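Local coordinates for protein nigritoxine (Vibrio nigripulchritudo, PDB 5M41) that acts as a bacterial toxin against crustaceans and insects and has a novel fold, at residues V25-R30 with L352-R357; E35-L40 with I180-L185; F127-T132 with L199-L204; Y187-S190 with N194-Q197. One frame throughout, in Å; residues are numbered along the deposited sequence.

Interaction 1: residues V25-R30 with L352-R357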
loop_
_atom_site.group_PDB
_atom_site.type_symbol
_atom_site.label_atom_id
_atom_site.label_comp_id
_atom_site.label_asym_id
_atom_site.label_seq_id
_atom_site.Cartn_x
_atom_site.Cartn_y
_atom_site.Cartn_z
ATOM N N VAL A 25 2.193 22.111 13.623
ATOM C CA VAL A 25 2.228 22.079 15.087
ATOM C C VAL A 25 1.017 22.833 15.667
ATOM O O VAL A 25 0.233 22.276 16.454
ATOM C CB VAL A 25 3.562 22.680 15.598
ATOM C CG1 VAL A 25 3.596 22.692 17.110
ATOM C CG2 VAL A 25 4.747 21.889 15.044
ATOM N N ALA A 26 0.851 24.084 15.237
ATOM C CA ALA A 26 -0.219 24.938 15.709
ATOM C C ALA A 26 -1.611 24.317 15.467
ATOM O O ALA A 26 -2.447 24.401 16.346
ATOM C CB ALA A 26 -0.133 26.301 15.047
ATOM N N ASN A 27 -1.838 23.717 14.282
ATOM C CA ASN A 27 -3.092 23.006 13.998
ATOM C C ASN A 27 -3.399 21.865 14.966
ATOM O O ASN A 27 -4.547 21.733 15.409
ATOM C CB ASN A 27 -3.154 22.472 12.564
ATOM C CG ASN A 27 -3.265 23.584 11.536
ATOM O OD1 ASN A 27 -3.654 24.708 11.857
ATOM N ND2 ASN A 27 -2.902 23.275 10.291
ATOM N N ARG A 28 -2.402 21.043 15.289
ATOM C CA ARG A 28 -2.649 20.006 16.285
ATOM C C ARG A 28 -3.183 20.617 17.583
ATOM O O ARG A 28 -4.128 20.076 18.187
ATOM C CB ARG A 28 -1.414 19.152 16.618
ATOM C CG ARG A 28 -0.885 18.233 15.524
ATOM C CD ARG A 28 -1.912 17.323 14.853
ATOM N NE ARG A 28 -2.821 16.523 15.696
ATOM C CZ ARG A 28 -2.699 15.215 15.947
ATOM N NH1 ARG A 28 -1.621 14.543 15.543
ATOM N NH2 ARG A 28 -3.631 14.573 16.668
ATOM N N TYR A 29 -2.589 21.715 18.020
ATOM C CA TYR A 29 -2.959 22.287 19.327
ATOM C C TYR A 29 -4.331 22.966 19.267
ATOM O O TYR A 29 -5.189 22.770 20.139
ATOM C CB TYR A 29 -1.892 23.269 19.831
ATOM C CG TYR A 29 -2.327 23.897 21.131
ATOM C CD1 TYR A 29 -2.168 23.221 22.332
ATOM C CD2 TYR A 29 -2.962 25.144 21.138
ATOM C CE1 TYR A 29 -2.599 23.774 23.532
ATOM C CE2 TYR A 29 -3.399 25.700 22.320
ATOM C CZ TYR A 29 -3.217 25.005 23.512
ATOM O OH TYR A 29 -3.687 25.542 24.668
ATOM N N ARG A 30 -4.532 23.750 18.211
ATOM C CA ARG A 30 -5.761 24.510 18.025
ATOM C C ARG A 30 -6.964 23.588 17.856
ATOM O O ARG A 30 -8.065 23.910 18.280
ATOM C CB ARG A 30 -5.628 25.478 16.820
ATOM C CG ARG A 30 -5.006 26.821 17.218
ATOM C CD ARG A 30 -5.229 27.922 16.159
ATOM N NE ARG A 30 -4.701 27.466 14.868
ATOM C CZ ARG A 30 -3.621 27.940 14.261
ATOM N NH1 ARG A 30 -2.962 28.970 14.752
ATOM N NH2 ARG A 30 -3.236 27.393 13.108
ATOM N N LEU A 352 -7.711 18.332 -0.399
ATOM C CA LEU A 352 -8.102 17.306 0.577
ATOM C C LEU A 352 -8.575 17.873 1.919
ATOM O O LEU A 352 -9.531 17.375 2.497
ATOM C CB LEU A 352 -6.938 16.334 0.819
ATOM C CG LEU A 352 -7.143 15.179 1.798
ATOM C CD1 LEU A 352 -8.179 14.220 1.251
ATOM C CD2 LEU A 352 -5.841 14.431 2.072
ATOM N N GLY A 353 -7.883 18.900 2.408
ATOM C CA GLY A 353 -8.078 19.429 3.767
ATOM C C GLY A 353 -6.728 19.538 4.467
ATOM O O GLY A 353 -5.689 19.525 3.808
ATOM N N GLN A 354 -6.731 19.669 5.795
ATOM C CA GLN A 354 -5.497 19.632 6.570
ATOM C C GLN A 354 -4.991 18.213 6.734
ATOM O O GLN A 354 -5.750 17.333 7.136
ATOM C CB GLN A 354 -5.758 20.110 7.977
ATOM C CG GLN A 354 -5.460 21.546 8.277
ATOM C CD GLN A 354 -5.932 21.880 9.663
ATOM O OE1 GLN A 354 -6.563 22.908 9.863
ATOM N NE2 GLN A 354 -5.677 20.979 10.630
ATOM N N VAL A 355 -3.713 17.988 6.462
ATOM C CA VAL A 355 -3.088 16.745 6.876
ATOM C C VAL A 355 -2.824 16.859 8.381
ATOM O O VAL A 355 -2.172 17.824 8.831
ATOM C CB VAL A 355 -1.782 16.458 6.115
ATOM C CG1 VAL A 355 -1.057 15.236 6.715
ATOM C CG2 VAL A 355 -2.086 16.192 4.635
ATOM N N VAL A 356 -3.339 15.896 9.142
ATOM C CA VAL A 356 -3.189 15.899 10.602
ATOM C C VAL A 356 -1.867 15.224 11.001
ATOM O O VAL A 356 -1.067 15.809 11.702
ATOM C CB VAL A 356 -4.421 15.282 11.314
ATOM C CG1 VAL A 356 -4.220 15.213 12.824
ATOM C CG2 VAL A 356 -5.660 16.149 11.044
ATOM N N ARG A 357 -1.622 14.025 10.489
ATOM C CA ARG A 357 -0.431 13.277 10.848
ATOM C C ARG A 357 -0.029 12.375 9.690
ATOM O O ARG A 357 -0.900 11.929 8.918
ATOM C CB ARG A 357 -0.692 12.440 12.129
ATOM C CG ARG A 357 -1.850 11.441 12.012
ATOM C CD ARG A 357 -1.741 10.291 13.032
ATOM N NE ARG A 357 -0.513 9.550 12.752
ATOM C CZ ARG A 357 0.421 9.198 13.622
ATOM N NH1 ARG A 357 0.286 9.429 14.929
ATOM N NH2 ARG A 357 1.487 8.554 13.167
HETATM O O HOH W 1 -1.861 20.529 9.808
HETATM O O HOH W 2 0.715 15.401 13.833
#
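R28 and V356 lie where helix 22-30 passes strand 354-357 almost at a right angle, the short axes coming within 9.2 Å at an angle of 81°. Two pairs carry the contact: N27 on Q354 and R28 on V356. The amides of N27 and Q354 are stacked with their planes 12° apart, N27 ND2 lying 3.4 Å from Q354 CD. The same ND2 gives a proton to a water, 3.0 Å away, which donates to V355 O. N27 OD1 accepts R30 NH2 at 3.0 Å, which helps fix the rotation of this amide. R28, bent at chi2 and chi3, lays its guanidinium across V356 so that CG1 sits over the centre of one face, 3.5 Å from R28 CZ. A second water, in the guanidinium plane, links R28 NH1 to V356 O. D259 of helix 253-264 takes salt bridges from both R28 and R357, so these like charges share one carboxylate and probably do not oppose each other. V356 and R357 both face T427 in a classic beta bulge. Strand 354-357 is outermost in its antiparallel sheet with 427-429 and 435-437, while helix 22-30 has helix 195-203 packed along V25, A26, Y29 and R30.

Interaction 2: residues E35-L40 with I180-L185; sequences EAQQNL and ILVERL
V182 is the residue through which helix 177-191 meets helix 34-54, and it brings more buried surface to the contact than Q37 and Q38 together. The nearest neighbours of its CG2 methyl are main-chain atoms, Q38 N at 3.5 Å and Q37 O at 3.6 Å. This apolar approach to the peptide between Q37 and Q38 goes with a close approach of the backbones, Q38 CA and V182 CA being 6.1 Å apart. The other methyl, CG1, stands anti to the backbone N (chi1 165°) and is thereby turned to Q37, whose OE1 it meets at 3.6 Å. Beyond CG the chain of Q37 is extended and crosses the valine at about a right angle; its NE2 is held by Y29 O, the last turn of helix 22-30 thus fixing the amide whose oxygen rests on V182. Q38 takes the flank with its aliphatic part, CG lying 3.9 Å from V182 CG2. Y29 and Y41 also touch V182, and L185 packs on both tyrosines and on L199, L202 and L203. V182 and L185 thus form part of the buried core where helices 22-30, 34-54, 177-191 and 195-203 pack together.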
loop_
_atom_site.group_PDB
_atom_site.type_symbol
_atom_site.label_atom_id
_atom_site.label_comp_id
_atom_site.label_asym_id
_atom_site.label_seq_id
_atom_site.Cartn_x
_atom_site.Cartn_y
_atom_site.Cartn_z
ATOM N N GLU A 35 -11.026 21.349 26.855
ATOM C CA GLU A 35 -10.749 20.342 27.891
ATOM C C GLU A 35 -9.396 19.628 27.684
ATOM O O GLU A 35 -8.610 19.474 28.633
ATOM C CB GLU A 35 -11.904 19.318 27.941
ATOM C CG GLU A 35 -11.749 18.264 29.037
ATOM C CD GLU A 35 -12.758 17.089 28.962
ATOM O OE1 GLU A 35 -13.708 17.079 28.126
ATOM O OE2 GLU A 35 -12.580 16.138 29.753
ATOM N N ALA A 36 -9.154 19.170 26.455
ATOM C CA ALA A 36 -7.883 18.524 26.068
ATOM C C ALA A 36 -6.677 19.477 26.189
ATOM O O ALA A 36 -5.600 19.053 26.587
ATOM C CB ALA A 36 -7.970 17.970 24.654
ATOM N N GLN A 37 -6.851 20.746 25.814
ATOM C CA GLN A 37 -5.785 21.759 26.020
ATOM C C GLN A 37 -5.453 21.978 27.512
ATOM O O GLN A 37 -4.286 22.085 27.862
ATOM C CB GLN A 37 -6.123 23.117 25.353
ATOM C CG GLN A 37 -6.366 23.035 23.831
ATOM C CD GLN A 37 -6.996 24.304 23.261
ATOM O OE1 GLN A 37 -7.679 25.037 23.970
ATOM N NE2 GLN A 37 -6.775 24.560 21.972
ATOM N N GLN A 38 -6.475 22.077 28.371
ATOM C CA GLN A 38 -6.279 22.152 29.821
ATOM C C GLN A 38 -5.536 20.920 30.343
ATOM O O GLN A 38 -4.601 21.029 31.175
ATOM C CB GLN A 38 -7.634 22.307 30.548
ATOM C CG GLN A 38 -8.319 23.626 30.191
ATOM C CD GLN A 38 -9.724 23.764 30.738
ATOM O OE1 GLN A 38 -10.206 22.910 31.467
ATOM N NE2 GLN A 38 -10.391 24.843 30.371
ATOM N N ASN A 39 -5.960 19.754 29.865
ATOM C CA ASN A 39 -5.323 18.500 30.247
ATOM C C ASN A 39 -3.848 18.513 29.831
ATOM O O ASN A 39 -2.980 18.065 30.573
ATOM C CB ASN A 39 -5.994 17.320 29.545
ATOM C CG ASN A 39 -7.334 16.932 30.154
ATOM O OD1 ASN A 39 -8.045 16.104 29.590
ATOM N ND2 ASN A 39 -7.699 17.536 31.246
ATOM N N LEU A 40 -3.579 18.977 28.613
ATOM C CA LEU A 40 -2.189 19.116 28.156
ATOM C C LEU A 40 -1.385 19.973 29.157
ATOM O O LEU A 40 -0.268 19.591 29.584
ATOM C CB LEU A 40 -2.171 19.746 26.757
ATOM C CG LEU A 40 -0.910 19.914 25.924
ATOM C CD1 LEU A 40 -1.298 20.225 24.461
ATOM C CD2 LEU A 40 -0.072 21.076 26.456
ATOM N N ILE A 180 -6.476 28.787 33.228
ATOM C CA ILE A 180 -5.962 30.151 33.072
ATOM C C ILE A 180 -4.808 30.149 32.078
ATOM O O ILE A 180 -4.684 31.078 31.289
ATOM C CB ILE A 180 -5.519 30.814 34.421
ATOM C CG1 ILE A 180 -6.656 30.887 35.472
ATOM C CG2 ILE A 180 -4.946 32.235 34.211
ATOM C CD1 ILE A 180 -7.973 31.391 34.946
ATOM N N LEU A 181 -3.945 29.135 32.140
ATOM C CA LEU A 181 -2.808 29.037 31.191
ATOM C C LEU A 181 -3.255 28.878 29.748
ATOM O O LEU A 181 -2.678 29.485 28.838
ATOM C CB LEU A 181 -1.869 27.884 31.574
ATOM C CG LEU A 181 -1.004 28.128 32.820
ATOM C CD1 LEU A 181 -0.570 26.798 33.427
ATOM C CD2 LEU A 181 0.220 28.978 32.506
ATOM N N VAL A 182 -4.266 28.050 29.539
ATOM C CA VAL A 182 -4.879 27.896 28.200
ATOM C C VAL A 182 -5.426 29.235 27.729
ATOM O O VAL A 182 -5.170 29.645 26.583
ATOM C CB VAL A 182 -5.997 26.830 28.211
ATOM C CG1 VAL A 182 -6.889 26.912 26.952
ATOM C CG2 VAL A 182 -5.363 25.442 28.342
ATOM N N GLU A 183 -6.143 29.935 28.614
ATOM C CA GLU A 183 -6.745 31.213 28.201
ATOM C C GLU A 183 -5.649 32.249 27.959
ATOM O O GLU A 183 -5.785 33.077 27.086
ATOM C CB GLU A 183 -7.785 31.707 29.238
ATOM C CG GLU A 183 -9.079 30.887 29.196
ATOM C CD GLU A 183 -9.885 30.894 30.501
ATOM O OE1 GLU A 183 -9.336 31.123 31.602
ATOM O OE2 GLU A 183 -11.092 30.600 30.434
ATOM N N ARG A 184 -4.571 32.205 28.740
ATOM C CA ARG A 184 -3.435 33.117 28.505
ATOM C C ARG A 184 -2.765 32.890 27.144
ATOM O O ARG A 184 -2.473 33.836 26.428
ATOM C CB ARG A 184 -2.419 33.042 29.677
ATOM C CG ARG A 184 -1.067 33.687 29.381
ATOM C CD ARG A 184 -1.148 35.193 29.146
ATOM N NE ARG A 184 0.057 35.634 28.468
ATOM C CZ ARG A 184 0.419 36.896 28.294
ATOM N NH1 ARG A 184 -0.346 37.894 28.729
ATOM N NH2 ARG A 184 1.550 37.151 27.646
ATOM N N LEU A 185 -2.543 31.632 26.772
ATOM C CA LEU A 185 -1.936 31.326 25.483
ATOM C C LEU A 185 -2.860 31.796 24.339
ATOM O O LEU A 185 -2.410 32.397 23.362
ATOM C CB LEU A 185 -1.608 29.817 25.401
ATOM C CG LEU A 185 -1.079 29.275 24.069
ATOM C CD1 LEU A 185 0.201 30.044 23.701
ATOM C CD2 LEU A 185 -0.840 27.759 24.090
#

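Interaction 3: residues F127-T132 with L199-L204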
loop_
_atom_site.group_PDB
_atom_site.type_symbol
_atom_site.label_atom_id
_atom_site.label_comp_id
_atom_site.label_asym_id
_atom_site.label_seq_id
_atom_site.Cartn_x
_atom_site.Cartn_y
_atom_site.Cartn_z
ATOM N N PHE A 127 12.099 33.227 28.764
ATOM C CA PHE A 127 11.178 33.972 29.635
ATOM C C PHE A 127 10.578 35.145 28.869
ATOM O O PHE A 127 9.364 35.386 28.896
ATOM C CB PHE A 127 11.888 34.462 30.904
ATOM C CG PHE A 127 12.115 33.376 31.921
ATOM C CD1 PHE A 127 11.208 33.171 32.955
ATOM C CD2 PHE A 127 13.208 32.509 31.810
ATOM C CE1 PHE A 127 11.406 32.149 33.878
ATOM C CE2 PHE A 127 13.407 31.480 32.733
ATOM C CZ PHE A 127 12.510 31.310 33.771
ATOM N N ARG A 128 11.436 35.834 28.137
ATOM C CA ARG A 128 11.040 37.002 27.415
ATOM C C ARG A 128 9.975 36.699 26.361
ATOM O O ARG A 128 9.093 37.531 26.142
ATOM C CB ARG A 128 12.251 37.622 26.741
ATOM C CG ARG A 128 11.996 39.045 26.278
ATOM C CD ARG A 128 13.299 39.687 25.828
ATOM N NE ARG A 128 13.016 40.773 24.908
ATOM C CZ ARG A 128 12.898 40.624 23.592
ATOM N NH1 ARG A 128 13.060 39.429 23.032
ATOM N NH2 ARG A 128 12.620 41.680 22.837
ATOM N N GLN A 129 10.096 35.532 25.716
ATOM C CA GLN A 129 9.157 35.022 24.686
ATOM C C GLN A 129 7.733 34.882 25.200
ATOM O O GLN A 129 6.802 34.799 24.421
ATOM C CB GLN A 129 9.545 33.592 24.308
ATOM C CG GLN A 129 10.408 33.433 23.098
ATOM C CD GLN A 129 10.915 32.003 22.977
ATOM O OE1 GLN A 129 10.456 31.074 23.673
ATOM N NE2 GLN A 129 11.891 31.821 22.105
ATOM N N ASN A 130 7.588 34.751 26.511
ATOM C CA ASN A 130 6.281 34.524 27.122
ATOM C C ASN A 130 5.426 35.777 27.221
ATOM O O ASN A 130 4.261 35.710 27.668
ATOM C CB ASN A 130 6.453 33.874 28.492
ATOM C CG ASN A 130 6.847 32.404 28.402
ATOM O OD1 ASN A 130 6.480 31.728 27.458
ATOM N ND2 ASN A 130 7.562 31.900 29.405
ATOM N N PHE A 131 5.990 36.913 26.779
ATOM C CA PHE A 131 5.301 38.185 26.796
ATOM C C PHE A 131 4.939 38.620 25.381
ATOM O O PHE A 131 5.676 38.347 24.446
ATOM C CB PHE A 131 6.171 39.240 27.512
ATOM C CG PHE A 131 6.435 38.901 28.967
ATOM C CD1 PHE A 131 5.512 39.241 29.964
ATOM C CD2 PHE A 131 7.592 38.208 29.335
ATOM C CE1 PHE A 131 5.758 38.920 31.299
ATOM C CE2 PHE A 131 7.831 37.865 30.661
ATOM C CZ PHE A 131 6.910 38.220 31.648
ATOM N N THR A 132 3.799 39.285 25.223
ATOM C CA THR A 132 3.403 39.823 23.924
ATOM C C THR A 132 4.355 40.941 23.489
ATOM O O THR A 132 5.160 41.424 24.305
ATOM C CB THR A 132 1.971 40.382 23.970
ATOM O OG1 THR A 132 1.932 41.533 24.838
ATOM C CG2 THR A 132 0.937 39.284 24.448
ATOM N N LEU A 199 2.667 30.329 18.380
ATOM C CA LEU A 199 2.114 29.154 19.015
ATOM C C LEU A 199 3.118 27.971 19.118
ATOM O O LEU A 199 3.270 27.361 20.187
ATOM C CB LEU A 199 0.854 28.731 18.260
ATOM C CG LEU A 199 -0.246 27.908 18.916
ATOM C CD1 LEU A 199 -0.464 28.189 20.415
ATOM C CD2 LEU A 199 -1.522 28.152 18.127
ATOM N N SER A 200 3.815 27.658 18.027
ATOM C CA SER A 200 4.757 26.546 18.048
ATOM C C SER A 200 5.955 26.858 18.948
ATOM O O SER A 200 6.502 25.944 19.603
ATOM C CB SER A 200 5.204 26.147 16.631
ATOM O OG SER A 200 5.825 27.208 15.939
ATOM N N THR A 201 6.341 28.131 19.020
ATOM C CA THR A 201 7.447 28.540 19.857
ATOM C C THR A 201 7.094 28.454 21.322
ATOM O O THR A 201 7.909 28.017 22.141
ATOM C CB THR A 201 7.862 29.993 19.541
ATOM O OG1 THR A 201 8.386 30.015 18.230
ATOM C CG2 THR A 201 8.966 30.477 20.479
ATOM N N LEU A 202 5.889 28.902 21.652
ATOM C CA LEU A 202 5.413 28.915 23.031
ATOM C C LEU A 202 5.093 27.538 23.600
ATOM O O LEU A 202 4.912 27.390 24.816
ATOM C CB LEU A 202 4.203 29.850 23.172
ATOM C CG LEU A 202 4.561 31.345 23.030
ATOM C CD1 LEU A 202 3.300 32.192 22.964
ATOM C CD2 LEU A 202 5.420 31.824 24.167
ATOM N N LEU A 203 5.046 26.537 22.728
ATOM C CA LEU A 203 4.744 25.165 23.139
ATOM C C LEU A 203 5.951 24.219 22.994
ATOM O O LEU A 203 5.888 23.067 23.387
ATOM C CB LEU A 203 3.530 24.627 22.352
ATOM C CG LEU A 203 2.137 25.208 22.657
ATOM C CD1 LEU A 203 1.098 24.669 21.693
ATOM C CD2 LEU A 203 1.712 24.889 24.080
ATOM N N LEU A 204 7.034 24.697 22.393
ATOM C CA LEU A 204 8.207 23.852 22.097
ATOM C C LEU A 204 8.593 22.920 23.245
ATOM O O LEU A 204 8.703 21.700 23.071
ATOM C CB LEU A 204 9.408 24.744 21.711
ATOM C CG LEU A 204 10.775 24.060 21.517
ATOM C CD1 LEU A 204 10.690 23.082 20.349
ATOM C CD2 LEU A 204 11.914 25.081 21.300
HETATM O O HOH W 3 10.666 28.203 22.493
#
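Q129 and T201 meet as a flat amide and a methyl group. T201 CG2 stands over the face of the amide, nearly equidistant from its three heavy atoms, with Q129 CD the closest at 3.5 Å. The first torsion of Q129 is well off a staggered value (chi1 -96°), but the chain is extended beyond CG, and together these turns bring the amide across the threonine at about a right angle. On the threonine, CG2 is anti to the backbone N, which directs the methyl at Q129, while OG1 turns back into its own helix to bond Q197 O. Q129 belongs to the type I beta turn from R128 to F131, which links helix 125-128 to T132, the N-cap of helix 133-136; the contact sets this turn between short helices against helix 195-203. L202 packs against the turn through CD2, 3.3 Å from Q129 O and 3.5 Å from N130 OD1. Its CG lies beside the backbone N (chi1 -70°), so that its end comes nearer the turn than its start. N130, with CG likewise placed (chi1 -74°), brings its amide back toward the leucine and slides past it in the opposite direction; N85 ND2 donates to its OD1 and its ND2 to N102 OD1, satisfying both ends. A water lies 3.1 Å from Q129 OE1 and 2.8 Å from T201 O, though it may not donate to both.

Interaction 4: residues Y187-S190 with N194-Q197; sequences YHVS and NDDQ. With MG (magnesium ion), chain B.
A magnesium site joins V189 and D195, at the turn where helix 177-191 gives way to helix 195-203. Three protein oxygens bind the ion: the main-chain carbonyls of V189 and E192 and the carboxylate of D195. Three waters bring the coordination number to six. V189 O lies 2.5 Å from the magnesium and D195 OD1 2.1 Å, and the two subtend about 93° at the metal, as neighbouring corners of an octahedron would. Because they share the cation, V189 O and D195 OD1 can stand 3.3 Å apart without a proton between them; the positive charge probably offsets their repulsion. D195 binds through one oxygen. With CG anti to the carbonyl carbon (chi1 -77°), its carboxylate swings from the first turn of helix 195-203 back toward helix 177-191, and OD2, held off the metal, takes a proton from one bound water. A second water donates to S190 O at 2.7 Å, so both segments reach the ion through the second shell as well. Beside the metal ligands V189 CG1, anti to its own backbone N, crosses D195 and packs 3.6 Å from its CG, giving the acid an apolar flank. Next to D195, D196 turns to a salt bridge with R30. The remaining water sits roughly opposite V189 O across the magnesium, 2.5 Å from the ion.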
loop_
_atom_site.group_PDB
_atom_site.type_symbol
_atom_site.label_atom_id
_atom_site.label_comp_id
_atom_site.label_asym_id
_atom_site.label_seq_id
_atom_site.Cartn_x
_atom_site.Cartn_y
_atom_site.Cartn_z
ATOM N N TYR A 187 -4.999 34.265 24.380
ATOM C CA TYR A 187 -4.846 35.708 24.336
ATOM C C TYR A 187 -3.536 36.130 23.698
ATOM O O TYR A 187 -3.496 37.051 22.896
ATOM C CB TYR A 187 -4.932 36.286 25.752
ATOM C CG TYR A 187 -4.548 37.749 25.854
ATOM C CD1 TYR A 187 -5.391 38.751 25.370
ATOM C CD2 TYR A 187 -3.356 38.132 26.484
ATOM C CE1 TYR A 187 -5.042 40.103 25.483
ATOM C CE2 TYR A 187 -2.999 39.481 26.615
ATOM C CZ TYR A 187 -3.854 40.462 26.120
ATOM O OH TYR A 187 -3.491 41.794 26.250
ATOM N N HIS A 188 -2.448 35.487 24.085
ATOM C CA HIS A 188 -1.129 35.824 23.529
ATOM C C HIS A 188 -1.130 35.681 22.030
ATOM O O HIS A 188 -0.736 36.598 21.278
ATOM C CB HIS A 188 -0.069 34.937 24.177
ATOM C CG HIS A 188 1.349 35.324 23.851
ATOM N ND1 HIS A 188 2.366 35.121 24.714
ATOM C CD2 HIS A 188 1.911 35.898 22.707
ATOM C CE1 HIS A 188 3.526 35.565 24.165
ATOM N NE2 HIS A 188 3.250 36.036 22.937
ATOM N N VAL A 189 -1.613 34.545 21.552
ATOM C CA VAL A 189 -1.785 34.347 20.109
ATOM C C VAL A 189 -2.667 35.417 19.473
ATOM O O VAL A 189 -2.354 35.912 18.371
ATOM C CB VAL A 189 -2.335 32.939 19.799
ATOM C CG1 VAL A 189 -2.770 32.833 18.329
ATOM C CG2 VAL A 189 -1.283 31.902 20.169
ATOM N N SER A 190 -3.751 35.807 20.145
ATOM C CA SER A 190 -4.634 36.817 19.542
ATOM C C SER A 190 -4.034 38.228 19.540
ATOM O O SER A 190 -4.444 39.077 18.746
ATOM C CB SER A 190 -5.998 36.854 20.212
ATOM O OG SER A 190 -5.969 37.682 21.337
ATOM N N ASN A 194 1.549 36.726 13.921
ATOM C CA ASN A 194 2.092 35.445 13.421
ATOM C C ASN A 194 1.623 34.273 14.258
ATOM O O ASN A 194 2.413 33.583 14.907
ATOM C CB ASN A 194 3.633 35.479 13.304
ATOM C CG ASN A 194 4.330 35.902 14.599
ATOM O OD1 ASN A 194 3.751 36.601 15.448
ATOM N ND2 ASN A 194 5.592 35.480 14.753
ATOM N N ASP A 195 0.313 34.068 14.242
ATOM C CA ASP A 195 -0.315 33.021 14.994
ATOM C C ASP A 195 0.528 31.745 15.045
ATOM O O ASP A 195 0.881 31.310 16.135
ATOM C CB ASP A 195 -1.745 32.753 14.459
ATOM C CG ASP A 195 -2.730 33.810 14.913
ATOM O OD1 ASP A 195 -2.274 34.940 15.230
ATOM O OD2 ASP A 195 -3.947 33.520 15.000
ATOM N N ASP A 196 0.867 31.151 13.894
ATOM C CA ASP A 196 1.338 29.763 13.916
ATOM C C ASP A 196 2.703 29.658 14.571
ATOM O O ASP A 196 2.956 28.757 15.377
ATOM C CB ASP A 196 1.354 29.135 12.513
ATOM C CG ASP A 196 -0.050 28.959 11.930
ATOM O OD1 ASP A 196 -1.059 29.056 12.669
ATOM O OD2 ASP A 196 -0.128 28.702 10.730
ATOM N N GLN A 197 3.578 30.591 14.226
ATOM C CA GLN A 197 4.931 30.570 14.738
ATOM C C GLN A 197 5.003 30.885 16.233
ATOM O O GLN A 197 5.790 30.278 16.964
ATOM C CB GLN A 197 5.809 31.528 13.940
ATOM C CG GLN A 197 7.263 31.476 14.353
ATOM C CD GLN A 197 8.112 32.367 13.494
ATOM O OE1 GLN A 197 7.691 33.477 13.114
ATOM N NE2 GLN A 197 9.316 31.896 13.168
HETATM MG MG MG B . -3.091 36.602 16.121
HETATM O O HOH W 4 -4.454 38.516 16.142
HETATM O O HOH W 5 -5.307 35.478 16.229
HETATM O O HOH W 6 -2.930 36.927 13.654
#

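Helices 177-191 and 195-203 run through most of this set: the first serves interactions 2 and 4, the second interactions 3 and 4. Interactions 1 and 2 are buried, interaction 3 partly so, and interaction 4 lies at the surface. Chemistry follows place. In 35-40 with 180-185 a valine meets backbone, whereas 25-30 with 352-357 joins a helix to a sheet distant in sequence through stacked amides, a guanidinium on a valine methyl, and waters; 127-132 with 199-204 sets methyl groups on amides and a carbonyl, and 187-190 with 194-197 uses a metal. Y29 couples interactions 1 and 2 through Q37, R30 and D196 pair interactions 1 and 4, and H188 packs interaction 4 against N130 and L202 of interaction 3.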